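Local coordinates for protein choline kinase (Cryptosporidium parvum, PDB 3MES) that probably phosphorylates choline and ethanolamine, and binds ADP and magnesium ions, at residues Lys173-His179 against Val336-Thr341; Ser261-Asn267 against Tyr288-Ala294. One frame throughout, in Å; residues are numbered along the deposited sequence.

Interaction 1 (Lys173-His179 against Val336-Thr341)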
# COMPACT_ATOMS: atom_id res chain seq x y z
N LYS B 173 1.02 -7.30 0.79
CA LYS B 173 0.77 -6.71 2.09
C LYS B 173 -0.67 -6.95 2.54
O LYS B 173 -0.92 -7.27 3.70
CB LYS B 173 1.05 -5.20 2.06
CG LYS B 173 0.91 -4.53 3.42
CD LYS B 173 0.20 -3.20 3.29
CE LYS B 173 -1.20 -3.39 2.74
NZ LYS B 173 -1.93 -2.09 2.61
N ASN B 174 -1.60 -6.79 1.60
CA ASN B 174 -3.02 -7.02 1.86
C ASN B 174 -3.33 -8.48 2.13
O ASN B 174 -4.06 -8.81 3.07
CB ASN B 174 -3.86 -6.51 0.69
CG ASN B 174 -3.74 -5.02 0.48
OD1 ASN B 174 -3.91 -4.51 -0.63
ND2 ASN B 174 -3.44 -4.30 1.56
N MET B 175 -2.78 -9.37 1.31
CA MET B 175 -2.95 -10.80 1.51
C MET B 175 -2.46 -11.21 2.90
O MET B 175 -3.11 -12.00 3.59
CB MET B 175 -2.21 -11.60 0.43
CG MET B 175 -2.41 -13.11 0.51
SD MET B 175 -1.46 -14.03 -0.72
CE MET B 175 -2.31 -13.58 -2.23
N GLY B 176 -1.33 -10.64 3.30
CA GLY B 176 -0.77 -10.92 4.63
C GLY B 176 -1.69 -10.50 5.76
O GLY B 176 -1.83 -11.22 6.75
N SER B 177 -2.30 -9.33 5.62
CA SER B 177 -3.22 -8.82 6.64
C SER B 177 -4.44 -9.72 6.78
O SER B 177 -5.01 -9.85 7.86
CB SER B 177 -3.67 -7.40 6.30
OG SER B 177 -2.70 -6.45 6.70
N LEU B 178 -4.83 -10.34 5.67
CA LEU B 178 -5.99 -11.21 5.63
C LEU B 178 -5.64 -12.60 6.16
O LEU B 178 -6.47 -13.27 6.78
CB LEU B 178 -6.53 -11.29 4.20
CG LEU B 178 -7.82 -12.06 3.92
CD1 LEU B 178 -7.53 -13.44 3.35
CD2 LEU B 178 -8.71 -12.14 5.16
N HIS B 179 -4.41 -13.02 5.91
CA HIS B 179 -3.96 -14.35 6.29
C HIS B 179 -3.86 -14.57 7.80
O HIS B 179 -4.10 -15.68 8.28
CB HIS B 179 -2.62 -14.66 5.62
CG HIS B 179 -2.75 -15.18 4.22
ND1 HIS B 179 -1.79 -15.98 3.64
CD2 HIS B 179 -3.73 -15.05 3.31
CE1 HIS B 179 -2.17 -16.30 2.41
NE2 HIS B 179 -3.35 -15.75 2.19
N VAL B 336 7.79 -8.99 1.62
CA VAL B 336 6.80 -8.05 2.12
C VAL B 336 5.69 -8.79 2.86
O VAL B 336 5.22 -8.34 3.91
CB VAL B 336 6.18 -7.21 0.98
CG1 VAL B 336 5.08 -6.31 1.52
CG2 VAL B 336 7.26 -6.40 0.28
N TYR B 337 5.27 -9.92 2.30
CA TYR B 337 4.25 -10.76 2.92
C TYR B 337 4.64 -11.13 4.35
O TYR B 337 3.90 -10.87 5.29
CB TYR B 337 4.04 -12.03 2.09
CG TYR B 337 3.13 -13.06 2.74
CD1 TYR B 337 1.75 -13.00 2.57
CD2 TYR B 337 3.66 -14.08 3.51
CE1 TYR B 337 0.92 -13.93 3.17
CE2 TYR B 337 2.84 -15.02 4.11
CZ TYR B 337 1.47 -14.94 3.94
OH TYR B 337 0.65 -15.87 4.53
N LEU B 338 5.83 -11.72 4.49
CA LEU B 338 6.31 -12.16 5.79
C LEU B 338 6.53 -11.01 6.76
O LEU B 338 6.28 -11.13 7.96
CB LEU B 338 7.61 -12.97 5.64
CG LEU B 338 7.45 -14.33 4.96
CD1 LEU B 338 8.80 -14.96 4.67
CD2 LEU B 338 6.60 -15.25 5.83
N SER B 339 7.01 -9.88 6.24
CA SER B 339 7.17 -8.69 7.05
C SER B 339 5.83 -8.32 7.66
O SER B 339 5.75 -7.85 8.79
CB SER B 339 7.72 -7.53 6.22
OG SER B 339 9.02 -7.82 5.73
N GLN B 340 4.76 -8.56 6.90
CA GLN B 340 3.41 -8.24 7.34
C GLN B 340 2.88 -9.28 8.32
O GLN B 340 2.37 -8.92 9.39
CB GLN B 340 2.48 -8.11 6.13
CG GLN B 340 0.99 -8.02 6.47
CD GLN B 340 0.61 -6.71 7.12
OE1 GLN B 340 0.80 -6.51 8.32
NE2 GLN B 340 0.05 -5.80 6.33
N THR B 341 2.99 -10.56 7.97
CA THR B 341 2.46 -11.62 8.83
C THR B 341 3.27 -11.77 10.11
O THR B 341 2.71 -12.03 11.18
CB THR B 341 2.39 -12.98 8.10
OG1 THR B 341 3.72 -13.44 7.78
CG2 THR B 341 1.57 -12.88 6.83
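Gln340 lies across Gly176, and the pair gives a worked example of how a glycine lets two helices draw near while longer side chains reach past it. The segments' axes come within 8.1 Å at a crossing angle of -35°, the CA atoms of Gly176 and Tyr337 being the closest pair. Gln340 CB points toward helix 165-179 but still stands more than 4 Å from every atom of Lys173-His179. The first torsion sets CG opposite the backbone N (chi1 170°), laying it against that helix's backbone, 3.7 Å from Gly176 C. A bend at chi2 (71°) then turns the amide back toward Lys173. NE2 skirts Lys173 CG at 3.3 Å and comes 2.8 Å from Ser177 OG, but there the angle is too poor for a hydrogen bond. The tip hydrogen-bonds Lys173 O (NE2 to O 3.2 Å), arriving above the carbonyl plane. On the opposite face, that oxygen receives the regular helical bond from Ser177 N, so one carbonyl is gripped twice.

At the other end, Tyr337 CE1 passes 3.7 Å from Gly176 CA, while Thr341 CG2 rests over one face of the phenol near its rim. Tyr337 OH and His179 ND1 share a hydrogen bond of 2.6 Å, near the plane of both rings, although the rings themselves cross almost perpendicularly. His179 NE2 is taken up by Asp297 on helix 294-303, and His166 of the second subunit packs on Gln340. The arrangement is a glycine-centred crossing of two helices in the helical lobe of the kinase-like fold, beside the dimer contact.

Interaction 2 (Ser261-Asn267 against Tyr288-Ala294)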
# COMPACT_ATOMS: atom_id res chain seq x y z
N SER B 261 2.02 -22.76 6.38
CA SER B 261 1.29 -22.15 7.47
C SER B 261 -0.20 -22.19 7.16
O SER B 261 -0.61 -22.10 6.00
CB SER B 261 1.76 -20.70 7.65
OG SER B 261 1.18 -20.12 8.80
N LEU B 262 -1.01 -22.34 8.20
CA LEU B 262 -2.46 -22.37 8.03
C LEU B 262 -3.05 -20.98 8.23
O LEU B 262 -2.99 -20.42 9.32
CB LEU B 262 -3.10 -23.37 8.98
CG LEU B 262 -2.77 -24.83 8.66
CD1 LEU B 262 -3.54 -25.78 9.56
CD2 LEU B 262 -3.08 -25.11 7.19
N VAL B 263 -3.61 -20.43 7.16
CA VAL B 263 -4.11 -19.06 7.17
C VAL B 263 -5.49 -18.98 6.55
O VAL B 263 -5.93 -19.91 5.87
CB VAL B 263 -3.17 -18.14 6.39
CG1 VAL B 263 -1.72 -18.36 6.82
CG2 VAL B 263 -3.31 -18.39 4.89
N PHE B 264 -6.19 -17.87 6.77
CA PHE B 264 -7.46 -17.66 6.09
C PHE B 264 -7.20 -17.03 4.72
O PHE B 264 -6.90 -15.84 4.61
CB PHE B 264 -8.42 -16.80 6.91
CG PHE B 264 -9.83 -16.82 6.39
CD1 PHE B 264 -10.74 -17.75 6.86
CD2 PHE B 264 -10.23 -15.94 5.40
CE1 PHE B 264 -12.04 -17.79 6.38
CE2 PHE B 264 -11.53 -15.97 4.91
CZ PHE B 264 -12.43 -16.89 5.40
N ALA B 265 -7.31 -17.85 3.68
CA ALA B 265 -6.92 -17.44 2.34
C ALA B 265 -8.08 -16.86 1.53
O ALA B 265 -9.24 -17.19 1.78
CB ALA B 265 -6.30 -18.61 1.60
N HIS B 266 -7.75 -16.00 0.58
CA HIS B 266 -8.73 -15.46 -0.36
C HIS B 266 -9.11 -16.54 -1.36
O HIS B 266 -10.29 -16.77 -1.63
CB HIS B 266 -8.15 -14.25 -1.08
CG HIS B 266 -9.13 -13.56 -1.98
ND1 HIS B 266 -9.41 -14.01 -3.25
CD2 HIS B 266 -9.89 -12.46 -1.79
CE1 HIS B 266 -10.31 -13.21 -3.81
NE2 HIS B 266 -10.61 -12.26 -2.94
N ASN B 267 -8.09 -17.19 -1.94
CA ASN B 267 -8.28 -18.35 -2.80
C ASN B 267 -8.67 -18.05 -4.25
O ASN B 267 -8.90 -18.96 -5.04
CB ASN B 267 -9.28 -19.33 -2.17
CG ASN B 267 -8.68 -20.11 -1.01
OD1 ASN B 267 -7.49 -20.46 -1.03
ND2 ASN B 267 -9.49 -20.40 -0.00
N TYR B 288 -14.66 -17.90 -2.42
CA TYR B 288 -13.86 -19.11 -2.31
C TYR B 288 -12.92 -19.06 -1.10
O TYR B 288 -12.02 -19.89 -0.96
CB TYR B 288 -13.04 -19.35 -3.58
CG TYR B 288 -13.87 -19.45 -4.84
CD1 TYR B 288 -14.55 -20.62 -5.16
CD2 TYR B 288 -13.98 -18.38 -5.72
CE1 TYR B 288 -15.31 -20.72 -6.31
CE2 TYR B 288 -14.74 -18.47 -6.87
CZ TYR B 288 -15.40 -19.64 -7.17
OH TYR B 288 -16.15 -19.73 -8.31
N SER B 289 -13.14 -18.08 -0.23
CA SER B 289 -12.25 -17.88 0.91
C SER B 289 -12.50 -18.90 2.03
O SER B 289 -13.64 -19.18 2.39
CB SER B 289 -12.37 -16.46 1.44
OG SER B 289 -12.00 -15.53 0.44
N ALA B 290 -11.41 -19.45 2.55
CA ALA B 290 -11.46 -20.46 3.60
C ALA B 290 -10.03 -20.77 4.05
O ALA B 290 -9.07 -20.46 3.34
CB ALA B 290 -12.14 -21.72 3.09
N ILE B 291 -9.89 -21.39 5.21
CA ILE B 291 -8.56 -21.75 5.70
C ILE B 291 -7.84 -22.57 4.64
O ILE B 291 -8.45 -23.38 3.94
CB ILE B 291 -8.61 -22.54 7.01
CG1 ILE B 291 -9.26 -21.71 8.11
CG2 ILE B 291 -7.20 -22.96 7.43
CD1 ILE B 291 -8.45 -20.50 8.53
N ASN B 292 -6.53 -22.35 4.52
CA ASN B 292 -5.74 -23.03 3.50
C ASN B 292 -4.26 -22.74 3.71
O ASN B 292 -3.90 -21.82 4.46
CB ASN B 292 -6.18 -22.56 2.11
CG ASN B 292 -5.64 -23.44 0.99
OD1 ASN B 292 -5.01 -24.47 1.24
ND2 ASN B 292 -5.89 -23.04 -0.25
N PHE B 293 -3.40 -23.52 3.06
CA PHE B 293 -1.97 -23.27 3.12
C PHE B 293 -1.65 -21.90 2.52
O PHE B 293 -2.07 -21.59 1.41
CB PHE B 293 -1.19 -24.36 2.38
CG PHE B 293 -1.10 -25.67 3.13
CD1 PHE B 293 -0.60 -25.70 4.42
CD2 PHE B 293 -1.49 -26.85 2.54
CE1 PHE B 293 -0.51 -26.90 5.12
CE2 PHE B 293 -1.40 -28.05 3.23
CZ PHE B 293 -0.91 -28.08 4.51
N ALA B 294 -0.91 -21.09 3.27
CA ALA B 294 -0.53 -19.76 2.79
C ALA B 294 0.05 -19.82 1.38
O ALA B 294 -0.26 -18.98 0.54
CB ALA B 294 0.47 -19.11 3.74
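The ring of Phe264 has the backbone of Ala290 over one face, with Ala290 CA 3.9 Å from CE1, and the methyl CD1 of Ile291 at its edge. CB of Ser289 meets the same ring obliquely. The imidazole of His266 carries Ser289 OG over one face, and that hydroxyl hydrogen-bonds His266 O in the carbonyl plane, on a lone pair (OG to O 3.0 Å). Phe293, near the other end, presents its edge to Ser261 O, and CD2 of Leu262 packs obliquely on it, 3.8 Å from CE1.

The strands carrying Phe264 and Phe293 pair antiparallel, with Leu262, Phe264, Ile291 and Phe293 on one face. Val263 with Asn292 and Ala265 with Ala290 are the hydrogen-bonded pairs, and Ala294 N closes onto Ser261 O (2.9 Å) where the second strand passes into helix 294-303. Past Ala265 the side chain of Asn267 folds back over the face that carries Ala265 and Asn292. Asn267 ND2 donates to Tyr288 O (2.8 Å). With CG of Asn292 swung opposite its backbone N (chi1 -166°), the amide reaches Asn267: OD1 of Asn267 accepts from Asn292 ND2 (3.1 Å) in a nearly straight bond of 172° within the amide plane of Asn292, the two amides turned 48° apart. Asn292 OD1 takes a short, bent bond from Phe293 N (2.6 Å), and the two bonds restrict the amide's rotation. His266 NE2 is bound to Ile284 O.

Here, a two-stranded ribbon leads into the sequence His266-Asn267-Asp268, which matches the start of the Brenner motif of kinase-like phosphotransferases, and Asp268 lines the decamethonium pocket.

How the interactions relate
The centres of the two contacts are about 12 Å apart, and both belong to the helical lobe of one kinase-like domain. Along the chain, 173-179 comes first, then the paired strands of 261-267 and 288-294, and finally 336-341, so interaction 1 brackets interaction 2 in sequence. They also touch in space: Tyr337 OH lies 3.3 Å from Ala294 CB, and Val263 packs on His179. Asp297 of helix 294-303 joins them further, accepting from the His179 side chain and from the backbone N atoms of His266 and Asn267. The helix pair packs between the strand pair and the second subunit, while the Tyr288 end of the strands borders the ligand pocket.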